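N-acetyltransferase family protein (Bacillus anthracis, PDB 3LNB) catalyses the transfer of an acetyl group from acetyl-coenzyme A to arylamines and inactivates the sulfonamide drug sulfamethoxazole. Local coordinates at residues Glu88-Gln93 with Cys99-Ser104; Pro161-Pro166 with Glu170-Gln175; Lys236-Val239 with Pro245-Lys248. The protein carries 1 engineered substitution. One frame throughout, in Å; residues are numbered along the deposited sequence.

Contact 1: Glu88-Gln93 with Cys99-Ser104. With COA (coenzyme A), chain B.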
loop_
_atom_site.group_PDB
_atom_site.type_symbol
_atom_site.label_atom_id
_atom_site.label_comp_id
_atom_site.label_asym_id
_atom_site.label_seq_id
_atom_site.Cartn_x
_atom_site.Cartn_y
_atom_site.Cartn_z
ATOM N N GLU A 88 14.333 -1.090 8.882
ATOM C CA GLU A 88 14.718 -2.390 9.425
ATOM C C GLU A 88 13.798 -3.513 8.956
ATOM O O GLU A 88 14.256 -4.544 8.470
ATOM C CB GLU A 88 14.706 -2.358 10.949
ATOM C CG GLU A 88 15.326 -3.595 11.586
ATOM C CD GLU A 88 16.774 -3.777 11.166
ATOM O OE1 GLU A 88 17.505 -2.762 11.133
ATOM O OE2 GLU A 88 17.184 -4.924 10.876
ATOM N N LYS A 89 12.493 -3.306 9.096
ATOM C CA LYS A 89 11.532 -4.330 8.711
ATOM C C LYS A 89 11.367 -4.557 7.211
ATOM O O LYS A 89 11.658 -5.646 6.720
ATOM C CB LYS A 89 10.158 -4.032 9.326
ATOM C CG LYS A 89 9.096 -5.073 9.005
ATOM C CD LYS A 89 7.734 -4.701 9.579
ATOM C CE LYS A 89 6.664 -5.699 9.113
ATOM N NZ LYS A 89 5.284 -5.317 9.516
ATOM N N LEU A 90 10.908 -3.535 6.490
ATOM C CA LEU A 90 10.659 -3.667 5.057
ATOM C C LEU A 90 11.847 -3.725 4.114
ATOM O O LEU A 90 11.743 -4.297 3.029
ATOM C CB LEU A 90 9.723 -2.561 4.573
ATOM C CG LEU A 90 8.246 -2.694 4.937
ATOM C CD1 LEU A 90 8.068 -2.471 6.416
ATOM C CD2 LEU A 90 7.439 -1.682 4.144
ATOM N N LEU A 91 12.966 -3.127 4.498
ATOM C CA LEU A 91 14.115 -3.153 3.613
ATOM C C LEU A 91 15.151 -4.190 4.026
ATOM O O LEU A 91 15.413 -5.135 3.287
ATOM C CB LEU A 91 14.754 -1.761 3.534
ATOM C CG LEU A 91 13.787 -0.642 3.128
ATOM C CD1 LEU A 91 14.539 0.670 2.974
ATOM C CD2 LEU A 91 13.085 -1.006 1.830
ATOM N N ILE A 92 15.725 -4.024 5.214
ATOM C CA ILE A 92 16.749 -4.942 5.698
ATOM C C ILE A 92 16.299 -6.389 5.920
ATOM O O ILE A 92 16.943 -7.320 5.434
ATOM C CB ILE A 92 17.385 -4.388 6.987
ATOM C CG1 ILE A 92 18.104 -3.074 6.664
ATOM C CG2 ILE A 92 18.353 -5.405 7.593
ATOM C CD1 ILE A 92 18.544 -2.311 7.887
ATOM N N GLN A 93 15.198 -6.589 6.640
ATOM C CA GLN A 93 14.725 -7.943 6.907
ATOM C C GLN A 93 13.853 -8.461 5.765
ATOM O O GLN A 93 13.230 -9.519 5.868
ATOM C CB GLN A 93 13.964 -7.974 8.238
ATOM C CG GLN A 93 14.796 -7.438 9.410
ATOM C CD GLN A 93 14.015 -7.341 10.714
ATOM O OE1 GLN A 93 12.860 -6.924 10.725
ATOM N NE2 GLN A 93 14.656 -7.703 11.824
ATOM N N CYS A 99 -0.736 -0.854 4.456
ATOM C CA CYS A 99 -0.716 0.489 3.893
ATOM C C CYS A 99 0.030 1.551 4.703
ATOM O O CYS A 99 0.865 2.273 4.156
ATOM C CB CYS A 99 -2.147 0.954 3.643
ATOM S SG CYS A 99 -3.159 1.008 5.127
ATOM N N TYR A 100 -0.258 1.657 5.999
ATOM C CA TYR A 100 0.404 2.671 6.813
ATOM C C TYR A 100 1.917 2.481 6.953
ATOM O O TYR A 100 2.628 3.413 7.338
ATOM C CB TYR A 100 -0.241 2.768 8.201
ATOM C CG TYR A 100 -0.333 1.470 8.947
ATOM C CD1 TYR A 100 -1.460 0.656 8.835
ATOM C CD2 TYR A 100 0.717 1.037 9.753
ATOM C CE1 TYR A 100 -1.538 -0.557 9.511
ATOM C CE2 TYR A 100 0.650 -0.172 10.424
ATOM C CZ TYR A 100 -0.479 -0.965 10.300
ATOM O OH TYR A 100 -0.528 -2.173 10.957
ATOM N N GLU A 101 2.411 1.285 6.649
ATOM C CA GLU A 101 3.848 1.031 6.723
ATOM C C GLU A 101 4.460 1.289 5.357
ATOM O O GLU A 101 5.465 1.988 5.235
ATOM C CB GLU A 101 4.125 -0.408 7.153
ATOM C CG GLU A 101 3.592 -0.735 8.538
ATOM C CD GLU A 101 3.732 -2.204 8.881
ATOM O OE1 GLU A 101 4.810 -2.611 9.369
ATOM O OE2 GLU A 101 2.760 -2.949 8.648
ATOM N N LEU A 102 3.841 0.724 4.328
ATOM C CA LEU A 102 4.318 0.901 2.965
ATOM C C LEU A 102 4.386 2.382 2.594
ATOM O O LEU A 102 5.413 2.855 2.103
ATOM C CB LEU A 102 3.400 0.155 1.990
ATOM C CG LEU A 102 3.468 -1.376 2.074
ATOM C CD1 LEU A 102 2.338 -2.012 1.266
ATOM C CD2 LEU A 102 4.834 -1.832 1.555
ATOM N N ASN A 103 3.306 3.117 2.841
ATOM C CA ASN A 103 3.283 4.533 2.501
ATOM C C ASN A 103 4.077 5.433 3.441
ATOM O O ASN A 103 4.485 6.518 3.049
ATOM C CB ASN A 103 1.845 5.037 2.370
ATOM C CG ASN A 103 1.188 4.569 1.078
ATOM O OD1 ASN A 103 1.857 4.396 0.057
ATOM N ND2 ASN A 103 -0.123 4.376 1.113
ATOM N N SER A 104 4.286 4.999 4.677
ATOM C CA SER A 104 5.086 5.796 5.596
ATOM C C SER A 104 6.533 5.710 5.108
ATOM O O SER A 104 7.249 6.708 5.080
ATOM C CB SER A 104 4.984 5.260 7.028
ATOM O OG SER A 104 3.795 5.700 7.662
HETATM N N1A COA B . -7.588 -8.614 5.546
HETATM C C2A COA B . -7.380 -9.915 5.647
HETATM N N3A COA B . -7.763 -10.756 4.702
HETATM C C4A COA B . -8.380 -10.304 3.602
HETATM C C5A COA B . -8.621 -8.945 3.462
HETATM C C6A COA B . -8.202 -8.091 4.475
HETATM N N6A COA B . -8.394 -6.778 4.377
HETATM N N7A COA B . -9.224 -8.763 2.292
HETATM C C8A COA B . -9.356 -9.956 1.715
HETATM N N9A COA B . -8.840 -10.897 2.505
HETATM C C1B COA B . -8.701 -12.332 2.160
HETATM C C2B COA B . -10.030 -13.013 1.841
HETATM O O2B COA B . -10.699 -13.372 3.054
HETATM C C3B COA B . -9.533 -14.261 1.112
HETATM O O3B COA B . -9.297 -15.327 2.036
HETATM P P3B COA B . -9.549 -16.842 1.556
HETATM O O7A COA B . -8.978 -17.110 0.217
HETATM O O8A COA B . -8.924 -17.791 2.695
HETATM O O9A COA B . -11.145 -17.042 1.597
HETATM C C4B COA B . -8.217 -13.804 0.478
HETATM O O4B COA B . -8.006 -12.448 0.910
HETATM C C5B COA B . -8.299 -13.819 -1.048
HETATM O O5B COA B . -9.312 -12.913 -1.489
HETATM P P1A COA B . -9.747 -12.903 -3.036
HETATM O O1A COA B . -10.721 -11.635 -3.217
HETATM O O2A COA B . -10.397 -14.173 -3.429
HETATM O O3A COA B . -8.399 -12.636 -3.876
HETATM P P2A COA B . -7.728 -11.187 -4.076
HETATM O O4A COA B . -8.360 -10.602 -5.435
HETATM O O5A COA B . -6.254 -11.308 -4.159
HETATM O O6A COA B . -8.229 -10.223 -2.888
HETATM C CBP COA B . -6.824 -8.641 -1.633
HETATM C CCP COA B . -7.457 -10.035 -1.698
HETATM C CDP COA B . -5.740 -8.519 -2.706
HETATM C CEP COA B . -6.196 -8.443 -0.251
HETATM C CAP COA B . -7.901 -7.576 -1.850
HETATM O OAP COA B . -8.933 -7.738 -0.875
HETATM C C9P COA B . -7.326 -6.164 -1.720
HETATM O O9P COA B . -6.596 -5.692 -2.590
HETATM N N8P COA B . -7.694 -5.518 -0.615
HETATM C C7P COA B . -7.272 -4.144 -0.307
HETATM C C6P COA B . -6.902 -4.021 1.174
HETATM C C5P COA B . -6.858 -2.555 1.612
HETATM O O5P COA B . -7.897 -1.917 1.763
HETATM N N4P COA B . -5.647 -2.048 1.830
HETATM C C3P COA B . -5.460 -0.652 2.249
HETATM C C2P COA B . -5.727 -0.486 3.746
HETATM S S1P COA B . -4.466 -1.264 4.821
#

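Contact 2: Pro161-Pro166 with Glu170-Gln175. With FMT (formic acid), chain C.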
loop_
_atom_site.group_PDB
_atom_site.type_symbol
_atom_site.label_atom_id
_atom_site.label_comp_id
_atom_site.label_asym_id
_atom_site.label_seq_id
_atom_site.Cartn_x
_atom_site.Cartn_y
_atom_site.Cartn_z
ATOM N N PRO A 161 -2.419 1.907 -8.113
ATOM C CA PRO A 161 -2.460 2.732 -9.326
ATOM C C PRO A 161 -1.163 2.639 -10.131
ATOM O O PRO A 161 -1.182 2.696 -11.362
ATOM C CB PRO A 161 -2.702 4.134 -8.778
ATOM C CG PRO A 161 -3.515 3.863 -7.542
ATOM C CD PRO A 161 -2.753 2.712 -6.927
ATOM N N LEU A 162 -0.042 2.508 -9.422
ATOM C CA LEU A 162 1.277 2.401 -10.045
ATOM C C LEU A 162 1.714 3.660 -10.802
ATOM O O LEU A 162 2.643 3.622 -11.609
ATOM C CB LEU A 162 1.319 1.186 -10.974
ATOM C CG LEU A 162 0.972 -0.156 -10.321
ATOM C CD1 LEU A 162 1.114 -1.269 -11.353
ATOM C CD2 LEU A 162 1.885 -0.419 -9.116
ATOM N N HIS A 163 1.031 4.769 -10.531
ATOM C CA HIS A 163 1.325 6.079 -11.129
ATOM C C HIS A 163 0.695 7.130 -10.221
ATOM O O HIS A 163 -0.296 6.858 -9.545
ATOM C CB HIS A 163 0.660 6.251 -12.506
ATOM C CG HIS A 163 1.021 5.202 -13.506
ATOM N ND1 HIS A 163 2.224 5.194 -14.180
ATOM C CD2 HIS A 163 0.336 4.120 -13.946
ATOM C CE1 HIS A 163 2.263 4.153 -14.991
ATOM N NE2 HIS A 163 1.130 3.485 -14.867
ATOM N N PRO A 164 1.267 8.341 -10.177
ATOM C CA PRO A 164 0.645 9.353 -9.324
ATOM C C PRO A 164 -0.749 9.587 -9.904
ATOM O O PRO A 164 -0.912 9.577 -11.122
ATOM C CB PRO A 164 1.546 10.568 -9.524
ATOM C CG PRO A 164 2.884 9.959 -9.756
ATOM C CD PRO A 164 2.579 8.797 -10.670
ATOM N N VAL A 165 -1.751 9.782 -9.051
ATOM C CA VAL A 165 -3.108 10.024 -9.539
ATOM C C VAL A 165 -3.410 11.506 -9.330
ATOM O O VAL A 165 -3.520 11.976 -8.200
ATOM C CB VAL A 165 -4.132 9.156 -8.785
ATOM C CG1 VAL A 165 -5.496 9.243 -9.468
ATOM C CG2 VAL A 165 -3.645 7.706 -8.741
ATOM N N PRO A 166 -3.556 12.259 -10.429
ATOM C CA PRO A 166 -3.830 13.697 -10.373
ATOM C C PRO A 166 -5.184 14.112 -9.841
ATOM O O PRO A 166 -6.203 13.518 -10.188
ATOM C CB PRO A 166 -3.629 14.138 -11.819
ATOM C CG PRO A 166 -4.166 12.950 -12.586
ATOM C CD PRO A 166 -3.564 11.775 -11.823
ATOM N N GLU A 170 -7.973 13.238 -14.333
ATOM C CA GLU A 170 -7.733 12.362 -15.481
ATOM C C GLU A 170 -7.599 10.912 -14.998
ATOM O O GLU A 170 -7.134 10.645 -13.881
ATOM C CB GLU A 170 -6.474 12.809 -16.263
ATOM C CG GLU A 170 -6.315 12.160 -17.659
ATOM C CD GLU A 170 -5.364 12.920 -18.601
ATOM O OE1 GLU A 170 -4.193 13.143 -18.218
ATOM O OE2 GLU A 170 -5.781 13.291 -19.737
ATOM N N VAL A 171 -8.032 9.977 -15.832
ATOM C CA VAL A 171 -7.957 8.567 -15.484
ATOM C C VAL A 171 -6.518 8.050 -15.526
ATOM O O VAL A 171 -5.734 8.431 -16.394
ATOM C CB VAL A 171 -8.804 7.714 -16.456
ATOM C CG1 VAL A 171 -8.612 6.225 -16.162
ATOM C CG2 VAL A 171 -10.275 8.101 -16.334
ATOM N N ILE A 172 -6.183 7.196 -14.563
ATOM C CA ILE A 172 -4.876 6.566 -14.502
ATOM C C ILE A 172 -5.166 5.077 -14.683
ATOM O O ILE A 172 -6.004 4.512 -13.977
ATOM C CB ILE A 172 -4.192 6.775 -13.131
ATOM C CG1 ILE A 172 -3.858 8.261 -12.926
ATOM C CG2 ILE A 172 -2.953 5.890 -13.030
ATOM C CD1 ILE A 172 -3.026 8.882 -14.040
ATOM N N SER A 173 -4.496 4.443 -15.635
ATOM C CA SER A 173 -4.723 3.024 -15.862
ATOM C C SER A 173 -3.441 2.235 -15.685
ATOM O O SER A 173 -2.353 2.714 -16.001
ATOM C CB SER A 173 -5.285 2.791 -17.269
ATOM O OG SER A 173 -4.345 3.154 -18.258
ATOM N N SER A 174 -3.570 1.033 -15.138
ATOM C CA SER A 174 -2.425 0.163 -14.944
ATOM C C SER A 174 -2.941 -1.254 -15.096
ATOM O O SER A 174 -4.107 -1.456 -15.420
ATOM C CB SER A 174 -1.810 0.366 -13.551
ATOM O OG SER A 174 -2.668 -0.091 -12.519
ATOM N N GLN A 175 -2.084 -2.237 -14.863
ATOM C CA GLN A 175 -2.507 -3.621 -14.983
ATOM C C GLN A 175 -3.530 -3.995 -13.909
ATOM O O GLN A 175 -4.233 -4.988 -14.040
ATOM C CB GLN A 175 -1.296 -4.550 -14.885
ATOM C CG GLN A 175 -0.588 -4.515 -13.539
ATOM C CD GLN A 175 0.540 -5.529 -13.449
ATOM O OE1 GLN A 175 1.510 -5.458 -14.202
ATOM N NE2 GLN A 175 0.412 -6.485 -12.529
HETATM C C FMT C . 1.304 -0.080 -15.289
HETATM O O1 FMT C . 0.836 0.812 -15.972
HETATM O O2 FMT C . 0.690 -1.274 -15.240
HETATM O O HOH W 1 -7.573 11.467 -11.268
#

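Contact 3: Lys236-Val239 with Pro245-Lys248. With COA (coenzyme A), chain B.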
loop_
_atom_site.group_PDB
_atom_site.type_symbol
_atom_site.label_atom_id
_atom_site.label_comp_id
_atom_site.label_asym_id
_atom_site.label_seq_id
_atom_site.Cartn_x
_atom_site.Cartn_y
_atom_site.Cartn_z
ATOM N N LYS A 236 -2.660 0.912 15.784
ATOM C CA LYS A 236 -3.320 0.306 16.930
ATOM C C LYS A 236 -4.787 -0.026 16.658
ATOM O O LYS A 236 -5.275 -1.073 17.083
ATOM C CB LYS A 236 -3.189 1.214 18.157
ATOM C CG LYS A 236 -3.889 0.680 19.405
ATOM C CD LYS A 236 -3.570 -0.797 19.692
ATOM C CE LYS A 236 -2.142 -1.015 20.160
ATOM N NZ LYS A 236 -1.953 -2.428 20.651
ATOM N N VAL A 237 -5.490 0.856 15.951
ATOM C CA VAL A 237 -6.897 0.622 15.627
ATOM C C VAL A 237 -7.057 -0.585 14.700
ATOM O O VAL A 237 -8.039 -1.318 14.776
ATOM C CB VAL A 237 -7.534 1.851 14.931
ATOM C CG1 VAL A 237 -8.974 1.539 14.534
ATOM C CG2 VAL A 237 -7.498 3.053 15.854
ATOM N N ILE A 238 -6.086 -0.780 13.816
ATOM C CA ILE A 238 -6.118 -1.896 12.885
ATOM C C ILE A 238 -5.778 -3.197 13.617
ATOM O O ILE A 238 -6.232 -4.284 13.243
ATOM C CB ILE A 238 -5.140 -1.634 11.728
ATOM C CG1 ILE A 238 -5.740 -0.564 10.804
ATOM C CG2 ILE A 238 -4.829 -2.919 10.988
ATOM C CD1 ILE A 238 -4.865 -0.205 9.624
ATOM N N VAL A 239 -4.984 -3.066 14.671
ATOM C CA VAL A 239 -4.594 -4.201 15.489
ATOM C C VAL A 239 -5.712 -4.618 16.449
ATOM O O VAL A 239 -5.878 -5.805 16.726
ATOM C CB VAL A 239 -3.344 -3.877 16.347
ATOM C CG1 VAL A 239 -3.055 -5.033 17.306
ATOM C CG2 VAL A 239 -2.147 -3.626 15.457
ATOM N N PRO A 245 -10.301 -5.260 9.437
ATOM C CA PRO A 245 -10.182 -6.362 8.485
ATOM C C PRO A 245 -8.864 -7.119 8.662
ATOM O O PRO A 245 -8.740 -8.273 8.256
ATOM C CB PRO A 245 -10.213 -5.652 7.127
ATOM C CG PRO A 245 -10.830 -4.314 7.414
ATOM C CD PRO A 245 -10.254 -3.961 8.747
ATOM N N PHE A 246 -7.892 -6.470 9.293
ATOM C CA PHE A 246 -6.566 -7.057 9.426
ATOM C C PHE A 246 -6.139 -7.783 10.694
ATOM O O PHE A 246 -4.959 -8.089 10.850
ATOM C CB PHE A 246 -5.539 -5.981 9.076
ATOM C CG PHE A 246 -5.824 -5.302 7.771
ATOM C CD1 PHE A 246 -6.616 -4.155 7.727
ATOM C CD2 PHE A 246 -5.354 -5.843 6.576
ATOM C CE1 PHE A 246 -6.942 -3.555 6.517
ATOM C CE2 PHE A 246 -5.672 -5.252 5.352
ATOM C CZ PHE A 246 -6.469 -4.104 5.323
ATOM N N ASN A 247 -7.067 -8.076 11.597
ATOM C CA ASN A 247 -6.684 -8.803 12.802
ATOM C C ASN A 247 -7.535 -10.061 12.904
ATOM O O ASN A 247 -7.721 -10.614 13.989
ATOM C CB ASN A 247 -6.877 -7.937 14.052
ATOM C CG ASN A 247 -8.326 -7.510 14.255
ATOM O OD1 ASN A 247 -9.236 -8.020 13.601
ATOM N ND2 ASN A 247 -8.544 -6.584 15.177
ATOM N N LYS A 248 -8.040 -10.512 11.760
ATOM C CA LYS A 248 -8.903 -11.690 11.706
ATOM C C LYS A 248 -8.253 -12.907 11.059
ATOM O O LYS A 248 -8.747 -14.031 11.195
ATOM C CB LYS A 248 -10.175 -11.363 10.925
ATOM C CG LYS A 248 -10.951 -10.178 11.444
ATOM C CD LYS A 248 -11.563 -10.458 12.803
ATOM C CE LYS A 248 -12.595 -9.393 13.140
ATOM N NZ LYS A 248 -12.016 -8.022 13.036
HETATM N N1A COA B . -7.588 -8.614 5.546
HETATM C C2A COA B . -7.380 -9.915 5.647
HETATM N N3A COA B . -7.763 -10.756 4.702
HETATM C C4A COA B . -8.380 -10.304 3.602
HETATM C C5A COA B . -8.621 -8.945 3.462
HETATM C C6A COA B . -8.202 -8.091 4.475
HETATM N N6A COA B . -8.394 -6.778 4.377
HETATM N N7A COA B . -9.224 -8.763 2.292
HETATM C C8A COA B . -9.356 -9.956 1.715
HETATM N N9A COA B . -8.840 -10.897 2.505
HETATM C C1B COA B . -8.701 -12.332 2.160
HETATM C C2B COA B . -10.030 -13.013 1.841
HETATM O O2B COA B . -10.699 -13.372 3.054
HETATM C C3B COA B . -9.533 -14.261 1.112
HETATM O O3B COA B . -9.297 -15.327 2.036
HETATM P P3B COA B . -9.549 -16.842 1.556
HETATM O O7A COA B . -8.978 -17.110 0.217
HETATM O O8A COA B . -8.924 -17.791 2.695
HETATM O O9A COA B . -11.145 -17.042 1.597
HETATM C C4B COA B . -8.217 -13.804 0.478
HETATM O O4B COA B . -8.006 -12.448 0.910
HETATM C C5B COA B . -8.299 -13.819 -1.048
HETATM O O5B COA B . -9.312 -12.913 -1.489
HETATM P P1A COA B . -9.747 -12.903 -3.036
HETATM O O1A COA B . -10.721 -11.635 -3.217
HETATM O O2A COA B . -10.397 -14.173 -3.429
HETATM O O3A COA B . -8.399 -12.636 -3.876
HETATM P P2A COA B . -7.728 -11.187 -4.076
HETATM O O4A COA B . -8.360 -10.602 -5.435
HETATM O O5A COA B . -6.254 -11.308 -4.159
HETATM O O6A COA B . -8.229 -10.223 -2.888
HETATM C CBP COA B . -6.824 -8.641 -1.633
HETATM C CCP COA B . -7.457 -10.035 -1.698
HETATM C CDP COA B . -5.740 -8.519 -2.706
HETATM C CEP COA B . -6.196 -8.443 -0.251
HETATM C CAP COA B . -7.901 -7.576 -1.850
HETATM O OAP COA B . -8.933 -7.738 -0.875
HETATM C C9P COA B . -7.326 -6.164 -1.720
HETATM O O9P COA B . -6.596 -5.692 -2.590
HETATM N N8P COA B . -7.694 -5.518 -0.615
HETATM C C7P COA B . -7.272 -4.144 -0.307
HETATM C C6P COA B . -6.902 -4.021 1.174
HETATM C C5P COA B . -6.858 -2.555 1.612
HETATM O O5P COA B . -7.897 -1.917 1.763
HETATM N N4P COA B . -5.647 -2.048 1.830
HETATM C C3P COA B . -5.460 -0.652 2.249
HETATM C C2P COA B . -5.727 -0.486 3.746
HETATM S S1P COA B . -4.466 -1.264 4.821
#

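Contact 1: Glu88-Gln93 with Cys99-Ser104
Lys89 of helix 83-92 reaches Glu101 of helix 99-112 in a salt bridge, and next to it Leu90 meets Leu102. From CB, directed at the opposite helix, the lysine continues with CG anti to the backbone N (chi1 -179°) and stays extended, a straight arm across the gap. CD is its first atom to come close, 3.6 Å from Glu101 OE1. CE grazes the same oxygen, and NZ closes the bond to OE1 at 2.8 Å. The ammonium uses the syn lone pair of OE1, on the side of OE2, yet OE2 itself remains 3.6 Å from NZ, so the lysine holds the carboxylate through one oxygen. The two side chains cross at about a right angle. OE2 accepts from Leu98 N, which leaves each carboxylate oxygen with its own partner and should fix the rotation of this buried group. NZ has a second salt bridge to Asp72; two acidic neighbours probably favour its charged form. Beside the polar pair, the methyl groups Leu90 CD2 and Leu102 CD2 touch tip to tip at 3.7 Å, again with side chains at about a right angle. The axes of the two short segments pass 10.9 Å apart at 62°, and few side chains span this distance. These helices belong to the helical part of the arylamine N-acetyltransferase fold, where helix 99-112 opens with Cys99, in the coenzyme A pocket and probably the nucleophile of a Cys-His-Asp triad with His138 and Asp153. One turn on, Asn103 ND2 donates to Asp153 OD1, a second-shell bond that would help position this acid. Ser104 OG binds Tyr100 O at 2.6 Å, with the hydroxyl almost in line with the carbonyl bond, and Leu66 packs on Leu102.

Contact 2: Pro161-Pro166 with Glu170-Gln175
Ile172 carries the contact, its branches directed at several residues of 161-166. Its CG1, anti to the carbonyl carbon (chi1 -66°), leads CD1 to Pro166 CD, 3.7 Å away, and itself lies 4.0 Å from Val165 CG1. Ile172 CD1 is also 3.7 Å from Pro164 O. The other branch, CG2, turns to His163 and touches CB at 3.7 Å, reaching obliquely toward the imidazole ring. His163, Val165 and Pro166 all meet the isoleucine at a slant. Farther along, Leu162 CD1 leans on Ser174 CB at 4.0 Å, and Ser174 OG bonds to Thr176. Strands 165-166 and 172-174 are the two outermost strands of the eight-stranded antiparallel sheet, so the contact brings its two edges together, consistent with the beta-barrel domain of this family. Small molecules bridge the two segments. One water donates to Pro166 O and, at 2.8 Å, to Glu170 O. A formate, probably from the crystallisation liquor, takes His163 NE2 on O1 at 2.9 Å, in the plane of the ring and at its edge, with an N-H...O angle of 162°; its O2 accepts from Gln175 N at 3.0 Å. His163 ND1 is bonded to Asp56, so the imidazole is held at both nitrogens and may well be protonated. The chemistry implies a seam in which apolar side chains join the segments directly, while polar groups are linked through a water and a formate.

Contact 3: Lys236-Val239 with Pro245-Lys248
This is a helix-to-loop contact: the last turns of helix 228-240 pack against the loop that follows, on its way to strand 252-256, and one hydrogen bond from a side-chain amide reinforces a small apolar touch. The apolar part joins Ile238 and Phe246, whose side chains lie next to each other and point the same way. Ile238 CG2, anti to the backbone N, meets Phe246 CB at 3.7 Å and comes obliquely to the ring. The polar part is Asn247. Its CG sits between the backbone N and the carbonyl carbon (chi1 61°), which brings ND2 back to Val239 O for a bond of 3.2 Å. The N-H runs straight, at 166°, and the oxygen lies almost in the plane of the amide, but the nitrogen stands well above the carbonyl plane of Val239, 68° out of it. The same ND2 also serves His241 O, so one amide gathers two carbonyls at the helix end. Lys248 NZ holds the other side of the amide, meeting OD1 at 2.8 Å in its carbonyl plane.

Beyond Ile238 the phenyl ring borders coenzyme A, which bends so that two distant parts reach it: N6A of the adenine lies 3.3 Å from Phe246 CE2, and S1P is 3.5 Å from Phe246 CZ. Pro245 CB covers one ring face, offset toward the rim. Around them, Ile73 of helix 71-75 packs on Ile238 and Asn247, while Lys133 and Pro134 of strand 131-145 touch Pro245.

In the fold
Contact 1 is the most buried of the three; contacts 2 and 3 are partly buried. Contact 1 joins two helices through a salt bridge whose charges have further partners, contact 3 ties a helix end to its following loop by an amide hydrogen bond and an apolar touch, and contact 2 joins the two outermost strands of one sheet through Ile172, Val165 and Pro166, with a water and a formate as bridges. Contacts 1 and 3 meet directly, Tyr100 CE1 lying 3.3 Å from Ile238 CD1, and both border coenzyme A. Contact 2 is on the opposite side of the chain's centre from each; its nearest atoms are about 9 Å from contact 1 and about 15 Å from contact 3.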